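AvGluR1 ligand binding domain (Adineta vaga, PDB 4IO6) binds amino acids such as glutamate and methionine in the cleft between its two lobes, probably to gate the ion channel of a glutamate receptor. Local coordinates at residues L10-I15 with I81-I86; D57-P62 with G77-A82; T65-L70 with I137-E142. All coordinates share one frame; numbering follows the deposited sequence. Where two conformers were deposited one is given.

Contact 1 of 3, residues L10-I15 with I81-I86; sequences LRIGVI and IAIGDI. With MET (methionine), chain C.
Strand 9-14 and the chain at I81-I83 run parallel and are joined by three backbone bonds. I81 N donates to R11 O (3.3 Å). G13 N gives to I81 O at 2.9 Å. G13 O receives I83 N at 3.0 Å, nearly straight on to the carbonyl. On one face of this sheet I12 and I81 lie side by side and point the same way, I12 CG1 resting 3.9 Å from I81 CG1. The I81 torsion (chi1 63°) sets CG1 between the backbone N and carbonyl carbon, and CD1 reaches on to L10 CD1. Branched aliphatic residues suit this face, which packs against helix 40-52 and I209. I12 CG2 meets I83 CD1 at 3.9 Å, while on the other face G13 has no side chain to crowd A82. This is the three-stranded parallel sheet of the first lobe of the periplasmic-binding-protein fold, 9-14 central. Past it the segments separate and two waters enter: one accepts from I15 N and can donate to I83 O, and the second lies 2.8 Å from both I15 O and D85 OD1. D85, centre of an inverse gamma turn, accepts MET N on its backbone O (2.8 Å); Y67, S17 and R162 hold its carboxylate.

Contact 2 of 3, residues D57-P62 with G77-A82; sequences DVQLAP and GDYDIA
The beta-alpha-beta crossover from strand 55-60 through helix 67-75 to strand 81-82 brings the end of the first strand beside the turn that leads into the last. Between those two strands in the sheet lies strand 9-14, so 57-62 and 77-82 share no backbone bond and meet through side chains, chiefly those of Q59 and Y79. Two residues before the tyrosine, G77 follows the end of helix 67-75 in a Schellman motif with positive phi (98°), which suits glycine because a side chain would press on the carbonyl oxygen of the residue before.

Y79 reaches over G13 of the middle strand toward 57-62, and glycine there leaves room for the ring. A chi1 of -52°, with CG anti to the carbonyl carbon, directs it that way. The ring crosses the Q59 side chain obliquely, and Q59 CB lies 3.8 Å from Y79 CE1. Q59 was deposited in two conformers, so its amide contacts are tentative. In the one described, the amide plane is turned 64° from the ring and OE1 comes to the same CE1 corner, while NE2 donates to D57 OD2 at 3.3 Å, from above the carboxylate plane.

Farther along, Y79 OH lies 3.8 Å from A61 CA; the small alanine lets it approach the backbone. One water in the ring plane donates to L60 O at 3.1 Å. It is unusually close to Y79 OH, 2.5 Å, and which of the two oxygens gives the proton is not settled. L70 and A73 of helix 67-75 also touch the ring.

Tyrosine thus serves two needs here, an apolar ring to pack on the helix and a hydroxyl apparently linked by water to the L60 carbonyl, so van der Waals contact and a probable solvent bridge join the segments with no direct hydrogen bond.

Contact 3 of 3, residues T65-L70 with I137-E142; sequences TSYTGL and IGTAGE. With MET (methionine), chain C.
G138 O receives T68 N at 2.9 Å, a bond that joins two helix N termini across the ligand cleft of the binding-protein fold. The donor sits 30° out of the carbonyl plane and the N-H...O angle is 162°. T68 OG1 lies 3.4 Å from the same oxygen, a weak bond at most. First-turn amides such as T68 N have no helical acceptor of their own, so the carbonyl of the other segment supplies one.

Both helices are capped. S66 OG accepts from G69 N at 2.9 Å, and its chi1 of 71° holds the hydroxyl over the first turn. T139 OG1 takes G141 N and E142 N in weak bonds and is also bonded to R136 O. G138 suits its place twice over: its phi is positive, and a CB would clash with S66 OG. Its own amide is satisfied by E142 OE1 (2.9 Å), met from above the carboxylate plane.

Beside this bridge lies the bound methionine. The Y67 hydroxyl is held by R162 as well as D85, which helps fix the ring, one face of which is covered by MET CB, offset toward the rim. A140 N, at the opening of its helix, donates to MET OXT at 2.8 Å.

In the fold
From the N terminus, strand 9-14 enters first, and contact 1 closes the long loop from it to 81-86. Contact 2 lies within that loop, closing the short excursion through helix 67-75, and it ends on the same residues, I81 and A82. Contact 3 starts inside both loops, at 65-70, and leaves them to reach 137-142, so it crosses contacts 1 and 2. The first two build and flank the parallel sheet of one lobe, joined through backbone bonds between I12 and the strand 55-60. Contact 3 ties that lobe to the other, and it meets contact 1 beside the methionine that both touch.

Contact 1 of 3, residues L10-I15 with I81-I86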
loop_
_atom_site.group_PDB
_atom_site.type_symbol
_atom_site.label_atom_id
_atom_site.label_comp_id
_atom_site.label_asym_id
_atom_site.label_seq_id
_atom_site.Cartn_x
_atom_site.Cartn_y
_atom_site.Cartn_z
ATOM N N LEU A 10 11.586 -2.016 23.166
ATOM C CA LEU A 10 12.004 -1.938 21.758
ATOM C C LEU A 10 12.943 -0.789 21.532
ATOM O O LEU A 10 12.617 0.356 21.861
ATOM C CB LEU A 10 10.816 -1.692 20.857
ATOM C CG LEU A 10 9.823 -2.812 20.744
ATOM C CD1 LEU A 10 8.701 -2.348 19.837
ATOM C CD2 LEU A 10 10.517 -4.057 20.220
ATOM N N ARG A 11 14.102 -1.089 20.956
ATOM C CA ARG A 11 15.006 -0.065 20.471
ATOM C C ARG A 11 14.506 0.291 19.081
ATOM O O ARG A 11 14.516 -0.552 18.184
ATOM C CB ARG A 11 16.437 -0.596 20.384
ATOM C CG ARG A 11 17.066 -0.997 21.715
ATOM C CD ARG A 11 18.352 -1.809 21.535
ATOM N NE ARG A 11 18.084 -3.029 20.786
ATOM C CZ ARG A 11 18.975 -3.692 20.048
ATOM N NH1 ARG A 11 20.240 -3.290 19.971
ATOM N NH2 ARG A 11 18.593 -4.777 19.391
ATOM N N ILE A 12 14.067 1.537 18.912
ATOM C CA ILE A 12 13.412 1.976 17.688
ATOM C C ILE A 12 14.323 2.938 16.942
ATOM O O ILE A 12 14.594 4.032 17.416
ATOM C CB ILE A 12 12.082 2.684 18.005
ATOM C CG1 ILE A 12 11.157 1.729 18.779
ATOM C CG2 ILE A 12 11.420 3.131 16.703
ATOM C CD1 ILE A 12 9.813 2.351 19.170
ATOM N N GLY A 13 14.810 2.509 15.784
ATOM C CA GLY A 13 15.649 3.369 14.959
ATOM C C GLY A 13 14.779 4.344 14.185
ATOM O O GLY A 13 13.777 3.960 13.590
ATOM N N VAL A 14 15.177 5.623 14.213
ATOM C CA VAL A 14 14.522 6.648 13.411
ATOM C C VAL A 14 15.597 7.412 12.645
ATOM O O VAL A 14 16.783 7.342 12.979
ATOM C CB VAL A 14 13.661 7.584 14.285
ATOM C CG1 VAL A 14 12.533 6.756 14.946
ATOM C CG2 VAL A 14 14.498 8.329 15.357
ATOM N N ILE A 15 15.172 8.120 11.609
ATOM C CA ILE A 15 16.122 8.801 10.716
ATOM C C ILE A 15 15.574 10.202 10.365
ATOM O O ILE A 15 14.394 10.369 10.057
ATOM C CB ILE A 15 16.402 7.933 9.439
ATOM C CG1 ILE A 15 17.419 8.605 8.513
ATOM C CG2 ILE A 15 15.112 7.622 8.691
ATOM C CD1 ILE A 15 17.899 7.660 7.433
ATOM N N ILE A 81 13.300 -2.452 15.833
ATOM C CA ILE A 81 12.498 -2.037 14.684
ATOM C C ILE A 81 13.026 -0.682 14.211
ATOM O O ILE A 81 13.778 -0.009 14.922
ATOM C CB ILE A 81 10.970 -1.946 14.943
ATOM C CG1 ILE A 81 10.628 -0.884 15.987
ATOM C CG2 ILE A 81 10.399 -3.307 15.340
ATOM C CD1 ILE A 81 9.144 -0.674 16.166
ATOM N N ALA A 82 12.642 -0.308 12.991
ATOM C CA ALA A 82 12.930 1.041 12.496
ATOM C C ALA A 82 11.686 1.617 11.835
ATOM O O ALA A 82 11.010 0.971 11.046
ATOM C CB ALA A 82 14.132 1.059 11.533
ATOM N N ILE A 83 11.378 2.858 12.188
ATOM C CA ILE A 83 10.170 3.505 11.732
ATOM C C ILE A 83 10.538 4.809 11.056
ATOM O O ILE A 83 11.257 5.637 11.628
ATOM C CB ILE A 83 9.213 3.814 12.900
ATOM C CG1 ILE A 83 8.913 2.536 13.714
ATOM C CG2 ILE A 83 7.956 4.428 12.403
ATOM C CD1 ILE A 83 7.972 2.788 14.875
ATOM N N GLY A 84 10.036 4.989 9.836
ATOM C CA GLY A 84 10.206 6.239 9.130
ATOM C C GLY A 84 9.626 6.128 7.729
ATOM O O GLY A 84 8.774 5.269 7.421
ATOM N N ASP A 85 10.116 7.011 6.873
ATOM C CA ASP A 85 9.736 7.068 5.473
ATOM C C ASP A 85 10.634 6.107 4.706
ATOM O O ASP A 85 11.451 6.495 3.873
ATOM C CB ASP A 85 9.793 8.517 4.969
ATOM C CG ASP A 85 11.114 9.242 5.258
ATOM O OD1 ASP A 85 11.903 8.857 6.150
ATOM O OD2 ASP A 85 11.335 10.322 4.603
ATOM N N ILE A 86 10.486 4.828 5.055
ATOM C CA ILE A 86 11.355 3.765 4.625
ATOM C C ILE A 86 10.628 2.901 3.587
ATOM O O ILE A 86 9.644 2.250 3.878
ATOM C CB ILE A 86 11.802 2.879 5.812
ATOM C CG1 ILE A 86 12.429 3.708 6.935
ATOM C CG2 ILE A 86 12.758 1.822 5.309
ATOM C CD1 ILE A 86 12.639 2.923 8.247
HETATM N N MET C . 12.058 6.370 1.095
HETATM C CA MET C . 13.360 6.256 0.404
HETATM C C MET C . 14.096 5.026 0.863
HETATM O O MET C . 13.631 4.290 1.782
HETATM C CB MET C . 14.246 7.491 0.601
HETATM C CG MET C . 13.902 8.599 -0.357
HETATM S SD MET C . 14.407 8.067 -2.052
HETATM C CE MET C . 13.445 9.207 -3.056
HETATM O OXT MET C . 15.183 4.711 0.363
HETATM O O HOH W 1 12.285 8.135 11.210
HETATM O O HOH W 2 12.003 9.505 8.922
#

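Contact 2 of 3, residues D57-P62 with G77-A82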
loop_
_atom_site.group_PDB
_atom_site.type_symbol
_atom_site.label_atom_id
_atom_site.label_comp_id
_atom_site.label_asym_id
_atom_site.label_seq_id
_atom_site.Cartn_x
_atom_site.Cartn_y
_atom_site.Cartn_z
ATOM N N ASP A 57 12.406 2.875 23.301
ATOM C CA ASP A 57 13.769 3.392 23.401
ATOM C C ASP A 57 14.147 3.930 22.016
ATOM O O ASP A 57 14.664 3.196 21.166
ATOM C CB ASP A 57 14.726 2.276 23.827
ATOM C CG ASP A 57 16.176 2.717 23.855
ATOM O OD1 ASP A 57 16.433 3.936 23.789
ATOM O OD2 ASP A 57 17.057 1.833 23.940
ATOM N N VAL A 58 13.848 5.207 21.788
ATOM C CA VAL A 58 13.983 5.795 20.472
ATOM C C VAL A 58 15.405 6.272 20.257
ATOM O O VAL A 58 15.977 7.003 21.076
ATOM C CB VAL A 58 13.003 6.956 20.256
ATOM C CG1 VAL A 58 13.162 7.559 18.863
ATOM C CG2 VAL A 58 11.587 6.494 20.478
ATOM N N GLN A 59 15.968 5.812 19.153
ATOM C CA GLN A 59 17.361 6.055 18.807
ATOM C C GLN A 59 17.492 6.674 17.416
ATOM O O GLN A 59 17.165 6.060 16.407
ATOM C CB GLN A 59 18.157 4.753 18.871
ATOM C CG GLN A 59 18.349 4.211 20.284
ATOM C CD GLN A 59 19.227 2.974 20.333
ATOM O OE1 GLN A 59 20.112 2.787 19.496
ATOM N NE2 GLN A 59 18.983 2.115 21.321
ATOM N N LEU A 60 17.985 7.906 17.370
ATOM C CA LEU A 60 18.226 8.590 16.090
ATOM C C LEU A 60 19.504 8.090 15.423
ATOM O O LEU A 60 20.588 8.072 16.038
ATOM C CB LEU A 60 18.328 10.091 16.362
ATOM C CG LEU A 60 18.627 10.998 15.169
ATOM C CD1 LEU A 60 17.479 11.019 14.210
ATOM C CD2 LEU A 60 18.947 12.404 15.646
ATOM N N ALA A 61 19.379 7.671 14.164
ATOM C CA ALA A 61 20.530 7.265 13.370
ATOM C C ALA A 61 21.521 8.431 13.216
ATOM O O ALA A 61 21.128 9.586 13.079
ATOM C CB ALA A 61 20.069 6.764 12.004
ATOM N N PRO A 62 22.820 8.124 13.232
ATOM C CA PRO A 62 23.837 9.174 13.099
ATOM C C PRO A 62 23.641 10.013 11.841
ATOM O O PRO A 62 22.999 9.562 10.893
ATOM C CB PRO A 62 25.149 8.391 13.007
ATOM C CG PRO A 62 24.860 7.061 13.539
ATOM C CD PRO A 62 23.402 6.782 13.346
ATOM N N GLY A 77 21.491 -5.966 14.139
ATOM C CA GLY A 77 21.039 -6.026 15.530
ATOM C C GLY A 77 21.145 -4.730 16.322
ATOM O O GLY A 77 21.050 -4.765 17.555
ATOM N N ASP A 78 21.345 -3.599 15.644
ATOM C CA ASP A 78 21.533 -2.311 16.323
ATOM C C ASP A 78 20.194 -1.735 16.817
ATOM O O ASP A 78 20.182 -0.871 17.700
ATOM C CB ASP A 78 22.133 -1.263 15.396
ATOM C CG ASP A 78 23.547 -1.571 14.970
ATOM O OD1 ASP A 78 24.078 -2.652 15.291
ATOM O OD2 ASP A 78 24.125 -0.695 14.294
ATOM N N TYR A 79 19.096 -2.181 16.205
ATOM C CA TYR A 79 17.738 -1.772 16.569
ATOM C C TYR A 79 16.848 -2.996 16.564
ATOM O O TYR A 79 17.165 -3.999 15.919
ATOM C CB TYR A 79 17.177 -0.774 15.535
ATOM C CG TYR A 79 18.082 0.417 15.261
ATOM C CD1 TYR A 79 18.342 1.365 16.230
ATOM C CD2 TYR A 79 18.688 0.579 14.027
ATOM C CE1 TYR A 79 19.179 2.458 15.973
ATOM C CE2 TYR A 79 19.513 1.646 13.765
ATOM C CZ TYR A 79 19.761 2.585 14.735
ATOM O OH TYR A 79 20.598 3.652 14.465
ATOM N N ASP A 80 15.704 -2.914 17.240
ATOM C CA ASP A 80 14.690 -3.951 17.168
ATOM C C ASP A 80 13.709 -3.708 16.014
ATOM O O ASP A 80 13.307 -4.651 15.324
ATOM C CB ASP A 80 13.953 -4.065 18.493
ATOM C CG ASP A 80 14.890 -4.470 19.623
ATOM O OD1 ASP A 80 15.694 -5.417 19.435
ATOM O OD2 ASP A 80 14.896 -3.786 20.656
ATOM N N ILE A 81 13.300 -2.452 15.833
ATOM C CA ILE A 81 12.498 -2.037 14.684
ATOM C C ILE A 81 13.026 -0.682 14.211
ATOM O O ILE A 81 13.778 -0.009 14.922
ATOM C CB ILE A 81 10.970 -1.946 14.943
ATOM C CG1 ILE A 81 10.628 -0.884 15.987
ATOM C CG2 ILE A 81 10.399 -3.307 15.340
ATOM C CD1 ILE A 81 9.144 -0.674 16.166
ATOM N N ALA A 82 12.642 -0.308 12.991
ATOM C CA ALA A 82 12.930 1.041 12.496
ATOM C C ALA A 82 11.686 1.617 11.835
ATOM O O ALA A 82 11.010 0.971 11.046
ATOM C CB ALA A 82 14.132 1.059 11.533
HETATM O O HOH W 3 21.428 5.090 16.394
#

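Contact 3 of 3, residues T65-L70 with I137-E142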
loop_
_atom_site.group_PDB
_atom_site.type_symbol
_atom_site.label_atom_id
_atom_site.label_comp_id
_atom_site.label_asym_id
_atom_site.label_seq_id
_atom_site.Cartn_x
_atom_site.Cartn_y
_atom_site.Cartn_z
ATOM N N THR A 65 23.491 8.979 7.828
ATOM C CA THR A 65 23.078 7.577 7.675
ATOM C C THR A 65 22.113 7.529 6.498
ATOM O O THR A 65 21.264 8.412 6.352
ATOM C CB THR A 65 22.343 7.038 8.938
ATOM O OG1 THR A 65 23.228 7.036 10.057
ATOM C CG2 THR A 65 21.857 5.611 8.726
ATOM N N SER A 66 22.251 6.527 5.631
ATOM C CA SER A 66 21.383 6.409 4.492
ATOM C C SER A 66 20.233 5.486 4.857
ATOM O O SER A 66 20.258 4.853 5.922
ATOM C CB SER A 66 22.136 5.826 3.287
ATOM O OG SER A 66 22.437 4.446 3.477
ATOM N N TYR A 67 19.238 5.409 3.995
ATOM C CA TYR A 67 18.106 4.520 4.253
ATOM C C TYR A 67 18.572 3.065 4.195
ATOM O O TYR A 67 18.198 2.240 5.047
ATOM C CB TYR A 67 16.941 4.820 3.299
ATOM C CG TYR A 67 16.225 6.065 3.744
ATOM C CD1 TYR A 67 16.729 7.313 3.478
ATOM C CD2 TYR A 67 15.075 5.983 4.521
ATOM C CE1 TYR A 67 16.095 8.466 3.942
ATOM C CE2 TYR A 67 14.440 7.113 4.990
ATOM C CZ TYR A 67 14.953 8.363 4.698
ATOM O OH TYR A 67 14.318 9.499 5.189
ATOM N N THR A 68 19.421 2.730 3.226
ATOM C CA THR A 68 19.970 1.366 3.189
ATOM C C THR A 68 20.773 1.101 4.447
ATOM O O THR A 68 20.751 -0.004 5.006
ATOM C CB THR A 68 20.894 1.217 1.982
ATOM O OG1 THR A 68 20.073 1.190 0.818
ATOM C CG2 THR A 68 21.738 -0.076 2.106
ATOM N N GLY A 69 21.506 2.114 4.895
ATOM C CA GLY A 69 22.308 2.011 6.100
ATOM C C GLY A 69 21.472 1.698 7.340
ATOM O O GLY A 69 21.891 0.908 8.178
ATOM N N LEU A 70 20.315 2.338 7.443
ATOM C CA LEU A 70 19.411 2.118 8.573
ATOM C C LEU A 70 18.907 0.690 8.570
ATOM O O LEU A 70 18.866 0.011 9.619
ATOM C CB LEU A 70 18.251 3.103 8.491
ATOM C CG LEU A 70 17.190 2.974 9.602
ATOM C CD1 LEU A 70 17.798 3.239 10.950
ATOM C CD2 LEU A 70 16.041 3.895 9.295
ATOM N N ILE A 137 22.843 8.417 -2.326
ATOM C CA ILE A 137 23.260 7.012 -2.304
ATOM C C ILE A 137 22.526 6.284 -1.186
ATOM O O ILE A 137 22.148 6.892 -0.175
ATOM C CB ILE A 137 24.788 6.863 -2.204
ATOM C CG1 ILE A 137 25.315 7.361 -0.866
ATOM C CG2 ILE A 137 25.432 7.570 -3.388
ATOM C CD1 ILE A 137 26.812 7.193 -0.724
ATOM N N GLY A 138 22.261 4.994 -1.396
ATOM C CA GLY A 138 21.620 4.181 -0.376
ATOM C C GLY A 138 20.174 4.551 -0.189
ATOM O O GLY A 138 19.659 4.531 0.926
ATOM N N THR A 139 19.504 4.900 -1.283
ATOM C CA THR A 139 18.071 5.181 -1.270
ATOM C C THR A 139 17.371 4.472 -2.415
ATOM O O THR A 139 17.995 4.057 -3.414
ATOM C CB THR A 139 17.741 6.679 -1.421
ATOM O OG1 THR A 139 18.149 7.126 -2.735
ATOM C CG2 THR A 139 18.427 7.472 -0.330
ATOM N N ALA A 140 16.048 4.400 -2.325
ATOM C CA ALA A 140 15.259 3.893 -3.435
ATOM C C ALA A 140 15.401 4.712 -4.732
ATOM O O ALA A 140 15.183 4.199 -5.838
ATOM C CB ALA A 140 13.771 3.779 -3.019
ATOM N N GLY A 141 15.770 5.985 -4.611
ATOM C CA GLY A 141 16.009 6.829 -5.768
ATOM C C GLY A 141 17.225 6.327 -6.541
ATOM O O GLY A 141 17.237 6.320 -7.783
ATOM N N GLU A 142 18.247 5.899 -5.808
ATOM C CA GLU A 142 19.415 5.293 -6.457
ATOM C C GLU A 142 19.012 4.004 -7.177
ATOM O O GLU A 142 19.430 3.753 -8.303
ATOM C CB GLU A 142 20.528 5.027 -5.459
ATOM C CG GLU A 142 21.786 4.468 -6.123
ATOM C CD GLU A 142 22.897 4.054 -5.181
ATOM O OE1 GLU A 142 22.653 3.738 -3.985
ATOM O OE2 GLU A 142 24.038 3.937 -5.692
HETATM N N MET C . 12.058 6.370 1.095
HETATM C CA MET C . 13.360 6.256 0.404
HETATM C C MET C . 14.096 5.026 0.863
HETATM O O MET C . 13.631 4.290 1.782
HETATM C CB MET C . 14.246 7.491 0.601
HETATM C CG MET C . 13.902 8.599 -0.357
HETATM S SD MET C . 14.407 8.067 -2.052
HETATM C CE MET C . 13.445 9.207 -3.056
HETATM O OXT MET C . 15.183 4.711 0.363
#